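Local coordinates for glutamine amidotransferase subunit pdxT (Thermus thermophilus, PDB 2YWD), which probably hydrolyses glutamine to glutamate and ammonia, which is passed to the PdxS subunit for the synthesis of pyridoxal 5'-phosphate, at residues R15-E27 against E174-L186. Numbering follows the deposited sequence.
Sequences REHKEALKRLGIE and ELTEDPRLHRYFL
His17 and His182 both carry CG beside the backbone N and anti to the carbonyl carbon, which brings their rings rim to rim, while Glu174, with CG wedged between its own N and carbonyl carbon (chi1 78°), folds back over a face of His17. The imidazoles share a hydrogen bond, His17 ND1 to His182 NE2 at 3.0 Å. Glu174 CB lies 3.7 Å from the His17 centroid as a CH-pi contact, and its carboxylate stacks on the ring with planes 23° apart. That carboxylate spends OE2 on His172 ND1, consistent with the predicted Cys81-His172-Glu174 charge relay of a class I glutamine amidotransferase. Ala20 CB makes a CH-pi contact over a face of His182, 4.0 Å from the ring centroid. Just past helix 15-22, in the Schellman turn, Leu24 CD1 meets Leu186 CD1 tip to tip at a tight 3.5 Å, and Leu24 CD2 rests on Pro179 CB. Among exposed side chains, Arg23 NH2 forms a salt bridge to Glu177 OE1 (2.9 Å), bent and met on the anti side out of the carboxylate plane. A water joins Glu16 O to Glu174 O. Since His17 NE2 bonds Thr80 OG1, which precedes the predicted nucleophile Cys81, a leucine in place of His17 would probably leave His182 NE2 and Thr80 OG1 without this partner and deprive the Glu174 carboxylate of its flat imidazole support. Hydrogen-bonded at both nitrogens and covered on a face, the ring is consistent with a second-shell role, holding the carboxylate of the predicted charge-relay glutamate from one side.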
loop_
_atom_site.group_PDB
_atom_site.type_symbol
_atom_site.label_atom_id
_atom_site.label_comp_id
_atom_site.label_asym_id
_atom_site.label_seq_id
_atom_site.Cartn_x
_atom_site.Cartn_y
_atom_site.Cartn_z
ATOM N N ARG A 15 1.768 12.656 3.635
ATOM C CA ARG A 15 1.202 13.533 4.660
ATOM C C ARG A 15 -0.102 12.962 5.218
ATOM O O ARG A 15 -0.275 12.863 6.431
ATOM C CB ARG A 15 0.944 14.925 4.066
ATOM C CG ARG A 15 0.238 15.911 4.995
ATOM C CD ARG A 15 -0.016 17.232 4.262
ATOM N NE ARG A 15 -0.881 17.042 3.099
ATOM C CZ ARG A 15 -0.950 17.872 2.060
ATOM N NH1 ARG A 15 -0.200 18.966 2.025
ATOM N NH2 ARG A 15 -1.765 17.604 1.048
ATOM N N GLU A 16 -1.013 12.578 4.328
ATOM C CA GLU A 16 -2.301 12.032 4.744
ATOM C C GLU A 16 -2.181 10.778 5.613
ATOM O O GLU A 16 -2.993 10.570 6.518
ATOM C CB GLU A 16 -3.168 11.723 3.518
ATOM C CG GLU A 16 -3.799 12.938 2.839
ATOM C CD GLU A 16 -2.791 13.862 2.176
ATOM O OE1 GLU A 16 -1.659 13.419 1.875
ATOM O OE2 GLU A 16 -3.142 15.038 1.941
ATOM N N HIS A 17 -1.190 9.933 5.337
ATOM C CA HIS A 17 -1.003 8.725 6.141
ATOM C C HIS A 17 -0.456 9.070 7.527
ATOM O O HIS A 17 -0.830 8.445 8.523
ATOM C CB HIS A 17 -0.064 7.736 5.434
ATOM C CG HIS A 17 -0.755 6.861 4.428
ATOM N ND1 HIS A 17 -1.630 5.858 4.789
ATOM C CD2 HIS A 17 -0.686 6.830 3.076
ATOM C CE1 HIS A 17 -2.068 5.245 3.704
ATOM N NE2 HIS A 17 -1.511 5.815 2.650
ATOM N N LYS A 18 0.428 10.061 7.591
ATOM C CA LYS A 18 0.982 10.478 8.877
ATOM C C LYS A 18 -0.157 10.995 9.756
ATOM O O LYS A 18 -0.217 10.701 10.945
ATOM C CB LYS A 18 2.019 11.586 8.686
ATOM C CG LYS A 18 3.236 11.176 7.876
ATOM C CD LYS A 18 4.259 12.309 7.791
ATOM C CE LYS A 18 4.978 12.537 9.124
ATOM N NZ LYS A 18 4.071 12.949 10.233
ATOM N N GLU A 19 -1.056 11.768 9.154
ATOM C CA GLU A 19 -2.198 12.320 9.873
ATOM C C GLU A 19 -3.120 11.205 10.342
ATOM O O GLU A 19 -3.611 11.226 11.471
ATOM C CB GLU A 19 -2.973 13.283 8.975
ATOM C CG GLU A 19 -2.204 14.533 8.601
ATOM C CD GLU A 19 -2.938 15.378 7.581
ATOM O OE1 GLU A 19 -2.422 16.459 7.222
ATOM O OE2 GLU A 19 -4.030 14.961 7.136
ATOM N N ALA A 20 -3.355 10.227 9.473
ATOM C CA ALA A 20 -4.215 9.106 9.820
ATOM C C ALA A 20 -3.603 8.313 10.972
ATOM O O ALA A 20 -4.315 7.850 11.864
ATOM C CB ALA A 20 -4.421 8.201 8.606
ATOM N N LEU A 21 -2.282 8.165 10.952
ATOM C CA LEU A 21 -1.581 7.423 11.995
ATOM C C LEU A 21 -1.623 8.117 13.354
ATOM O O LEU A 21 -1.484 7.467 14.391
ATOM C CB LEU A 21 -0.129 7.161 11.575
ATOM C CG LEU A 21 0.036 6.089 10.488
ATOM C CD1 LEU A 21 1.472 6.064 9.973
ATOM C CD2 LEU A 21 -0.349 4.731 11.063
ATOM N N LYS A 22 -1.813 9.432 13.358
ATOM C CA LYS A 22 -1.883 10.161 14.620
ATOM C C LYS A 22 -3.076 9.676 15.440
ATOM O O LYS A 22 -3.019 9.638 16.668
ATOM C CB LYS A 22 -2.010 11.667 14.372
ATOM C CG LYS A 22 -0.783 12.304 13.742
ATOM C CD LYS A 22 -0.950 13.815 13.585
ATOM C CE LYS A 22 -2.098 14.162 12.645
ATOM N NZ LYS A 22 -2.222 15.630 12.408
ATOM N N ARG A 23 -4.152 9.294 14.758
ATOM C CA ARG A 23 -5.350 8.816 15.441
ATOM C C ARG A 23 -5.097 7.502 16.168
ATOM O O ARG A 23 -5.911 7.062 16.980
ATOM C CB ARG A 23 -6.507 8.652 14.450
ATOM C CG ARG A 23 -6.922 9.957 13.788
ATOM C CD ARG A 23 -8.333 9.885 13.220
ATOM N NE ARG A 23 -8.701 11.138 12.564
ATOM C CZ ARG A 23 -8.227 11.534 11.385
ATOM N NH1 ARG A 23 -7.369 10.772 10.719
ATOM N NH2 ARG A 23 -8.596 12.704 10.878
ATOM N N LEU A 24 -3.967 6.871 15.865
ATOM C CA LEU A 24 -3.600 5.623 16.514
ATOM C C LEU A 24 -2.520 5.916 17.559
ATOM O O LEU A 24 -1.931 5.000 18.133
ATOM C CB LEU A 24 -3.075 4.614 15.484
ATOM C CG LEU A 24 -4.067 4.141 14.414
ATOM C CD1 LEU A 24 -3.416 3.055 13.571
ATOM C CD2 LEU A 24 -5.331 3.600 15.068
ATOM N N GLY A 25 -2.273 7.201 17.793
ATOM C CA GLY A 25 -1.270 7.611 18.761
ATOM C C GLY A 25 0.147 7.443 18.241
ATOM O O GLY A 25 1.105 7.453 19.015
ATOM N N ILE A 26 0.276 7.306 16.923
ATOM C CA ILE A 26 1.575 7.108 16.281
ATOM C C ILE A 26 2.135 8.370 15.628
ATOM O O ILE A 26 1.406 9.126 14.989
ATOM C CB ILE A 26 1.481 6.010 15.182
ATOM C CG1 ILE A 26 1.138 4.653 15.810
ATOM C CG2 ILE A 26 2.786 5.928 14.397
ATOM C CD1 ILE A 26 2.263 4.036 16.601
ATOM N N GLU A 27 3.430 8.601 15.815
ATOM C CA GLU A 27 4.107 9.726 15.184
ATOM C C GLU A 27 4.957 9.058 14.113
ATOM O O GLU A 27 6.040 8.547 14.389
ATOM C CB GLU A 27 4.987 10.481 16.185
ATOM C CG GLU A 27 4.214 11.483 17.028
ATOM C CD GLU A 27 3.500 12.527 16.181
ATOM O OE1 GLU A 27 4.179 13.218 15.390
ATOM O OE2 GLU A 27 2.261 12.658 16.306
ATOM N N GLU A 174 -6.503 6.509 4.020
ATOM C CA GLU A 174 -5.997 7.730 4.643
ATOM C C GLU A 174 -6.800 8.958 4.224
ATOM O O GLU A 174 -6.591 10.053 4.752
ATOM C CB GLU A 174 -4.515 7.946 4.300
ATOM C CG GLU A 174 -4.253 8.497 2.897
ATOM C CD GLU A 174 -4.365 7.459 1.794
ATOM O OE1 GLU A 174 -4.823 6.326 2.064
ATOM O OE2 GLU A 174 -3.990 7.784 0.645
ATOM N N LEU A 175 -7.710 8.787 3.270
ATOM C CA LEU A 175 -8.535 9.906 2.829
ATOM C C LEU A 175 -9.869 9.922 3.559
ATOM O O LEU A 175 -10.823 10.585 3.138
ATOM C CB LEU A 175 -8.741 9.872 1.312
ATOM C CG LEU A 175 -7.477 10.245 0.528
ATOM C CD1 LEU A 175 -7.791 10.333 -0.957
ATOM C CD2 LEU A 175 -6.938 11.586 1.034
ATOM N N THR A 176 -9.919 9.178 4.660
ATOM C CA THR A 176 -11.095 9.113 5.520
ATOM C C THR A 176 -10.527 9.360 6.912
ATOM O O THR A 176 -9.309 9.375 7.092
ATOM C CB THR A 176 -11.759 7.715 5.526
ATOM O OG1 THR A 176 -10.943 6.799 6.271
ATOM C CG2 THR A 176 -11.934 7.193 4.105
ATOM N N GLU A 177 -11.395 9.555 7.898
ATOM C CA GLU A 177 -10.917 9.770 9.257
ATOM C C GLU A 177 -10.998 8.475 10.063
ATOM O O GLU A 177 -10.744 8.464 11.266
ATOM C CB GLU A 177 -11.725 10.878 9.935
ATOM C CG GLU A 177 -11.565 12.230 9.258
ATOM C CD GLU A 177 -11.955 13.379 10.160
ATOM O OE1 GLU A 177 -11.369 13.491 11.258
ATOM O OE2 GLU A 177 -12.842 14.169 9.774
ATOM N N ASP A 178 -11.339 7.387 9.378
ATOM C CA ASP A 178 -11.463 6.062 9.987
ATOM C C ASP A 178 -10.073 5.417 10.024
ATOM O O ASP A 178 -9.508 5.102 8.981
ATOM C CB ASP A 178 -12.412 5.208 9.140
ATOM C CG ASP A 178 -12.775 3.893 9.801
ATOM O OD1 ASP A 178 -12.011 3.421 10.668
ATOM O OD2 ASP A 178 -13.824 3.322 9.437
ATOM N N PRO A 179 -9.510 5.203 11.229
ATOM C CA PRO A 179 -8.181 4.600 11.352
ATOM C C PRO A 179 -8.163 3.083 11.526
ATOM O O PRO A 179 -7.101 2.497 11.721
ATOM C CB PRO A 179 -7.616 5.310 12.574
ATOM C CG PRO A 179 -8.814 5.330 13.476
ATOM C CD PRO A 179 -9.965 5.718 12.538
ATOM N N ARG A 180 -9.326 2.448 11.442
ATOM C CA ARG A 180 -9.406 1.004 11.632
ATOM C C ARG A 180 -8.601 0.136 10.670
ATOM O O ARG A 180 -8.127 -0.932 11.057
ATOM C CB ARG A 180 -10.866 0.557 11.633
ATOM C CG ARG A 180 -11.628 0.984 12.884
ATOM C CD ARG A 180 -13.045 0.465 12.819
ATOM N NE ARG A 180 -13.714 0.983 11.635
ATOM C CZ ARG A 180 -14.634 0.322 10.947
ATOM N NH1 ARG A 180 -15.003 -0.898 11.323
ATOM N NH2 ARG A 180 -15.185 0.884 9.880
ATOM N N LEU A 181 -8.454 0.565 9.419
ATOM C CA LEU A 181 -7.670 -0.229 8.484
ATOM C C LEU A 181 -6.188 -0.057 8.824
ATOM O O LEU A 181 -5.399 -0.994 8.688
ATOM C CB LEU A 181 -7.958 0.184 7.032
ATOM C CG LEU A 181 -7.319 -0.689 5.941
ATOM C CD1 LEU A 181 -7.491 -2.178 6.270
ATOM C CD2 LEU A 181 -7.959 -0.355 4.587
ATOM N N HIS A 182 -5.809 1.135 9.278
ATOM C CA HIS A 182 -4.421 1.371 9.662
ATOM C C HIS A 182 -4.092 0.542 10.902
ATOM O O HIS A 182 -3.011 -0.042 11.003
ATOM C CB HIS A 182 -4.173 2.855 9.956
ATOM C CG HIS A 182 -4.005 3.696 8.729
ATOM N ND1 HIS A 182 -5.061 4.048 7.915
ATOM C CD2 HIS A 182 -2.900 4.245 8.171
ATOM C CE1 HIS A 182 -4.613 4.780 6.910
ATOM N NE2 HIS A 182 -3.306 4.914 7.042
ATOM N N ARG A 183 -5.026 0.490 11.849
ATOM C CA ARG A 183 -4.808 -0.291 13.069
ATOM C C ARG A 183 -4.691 -1.773 12.711
ATOM O O ARG A 183 -3.861 -2.495 13.266
ATOM C CB ARG A 183 -5.955 -0.070 14.067
ATOM C CG ARG A 183 -5.889 -0.967 15.312
ATOM C CD ARG A 183 -4.585 -0.780 16.082
ATOM N NE ARG A 183 -4.548 0.473 16.832
ATOM C CZ ARG A 183 -3.460 0.957 17.425
ATOM N NH1 ARG A 183 -2.312 0.296 17.350
ATOM N NH2 ARG A 183 -3.523 2.088 18.114
ATOM N N TYR A 184 -5.528 -2.224 11.778
ATOM C CA TYR A 184 -5.498 -3.615 11.328
ATOM C C TYR A 184 -4.080 -3.928 10.844
ATOM O O TYR A 184 -3.519 -4.985 11.150
ATOM C CB TYR A 184 -6.496 -3.813 10.182
ATOM C CG TYR A 184 -6.432 -5.172 9.520
ATOM C CD1 TYR A 184 -7.020 -6.291 10.111
ATOM C CD2 TYR A 184 -5.764 -5.343 8.309
ATOM C CE1 TYR A 184 -6.942 -7.551 9.509
ATOM C CE2 TYR A 184 -5.677 -6.591 7.703
ATOM C CZ TYR A 184 -6.268 -7.691 8.306
ATOM O OH TYR A 184 -6.183 -8.930 7.706
ATOM N N PHE A 185 -3.506 -2.996 10.089
ATOM C CA PHE A 185 -2.151 -3.154 9.566
ATOM C C PHE A 185 -1.110 -3.190 10.686
ATOM O O PHE A 185 -0.222 -4.050 10.693
ATOM C CB PHE A 185 -1.821 -2.017 8.585
ATOM C CG PHE A 185 -0.378 -1.997 8.145
ATOM C CD1 PHE A 185 0.208 -3.124 7.575
ATOM C CD2 PHE A 185 0.398 -0.853 8.316
ATOM C CE1 PHE A 185 1.550 -3.116 7.183
ATOM C CE2 PHE A 185 1.742 -0.832 7.927
ATOM C CZ PHE A 185 2.317 -1.967 7.358
ATOM N N LEU A 186 -1.212 -2.266 11.634
ATOM C CA LEU A 186 -0.253 -2.231 12.733
ATOM C C LEU A 186 -0.322 -3.509 13.563
ATOM O O LEU A 186 0.699 -4.001 14.047
ATOM C CB LEU A 186 -0.502 -1.015 13.627
ATOM C CG LEU A 186 -0.343 0.345 12.946
ATOM C CD1 LEU A 186 -0.352 1.437 14.009
ATOM C CD2 LEU A 186 0.961 0.384 12.154
HETATM O O HOH W 1 -5.448 11.569 6.784
HETATM O O HOH W 2 -0.216 2.195 18.342
#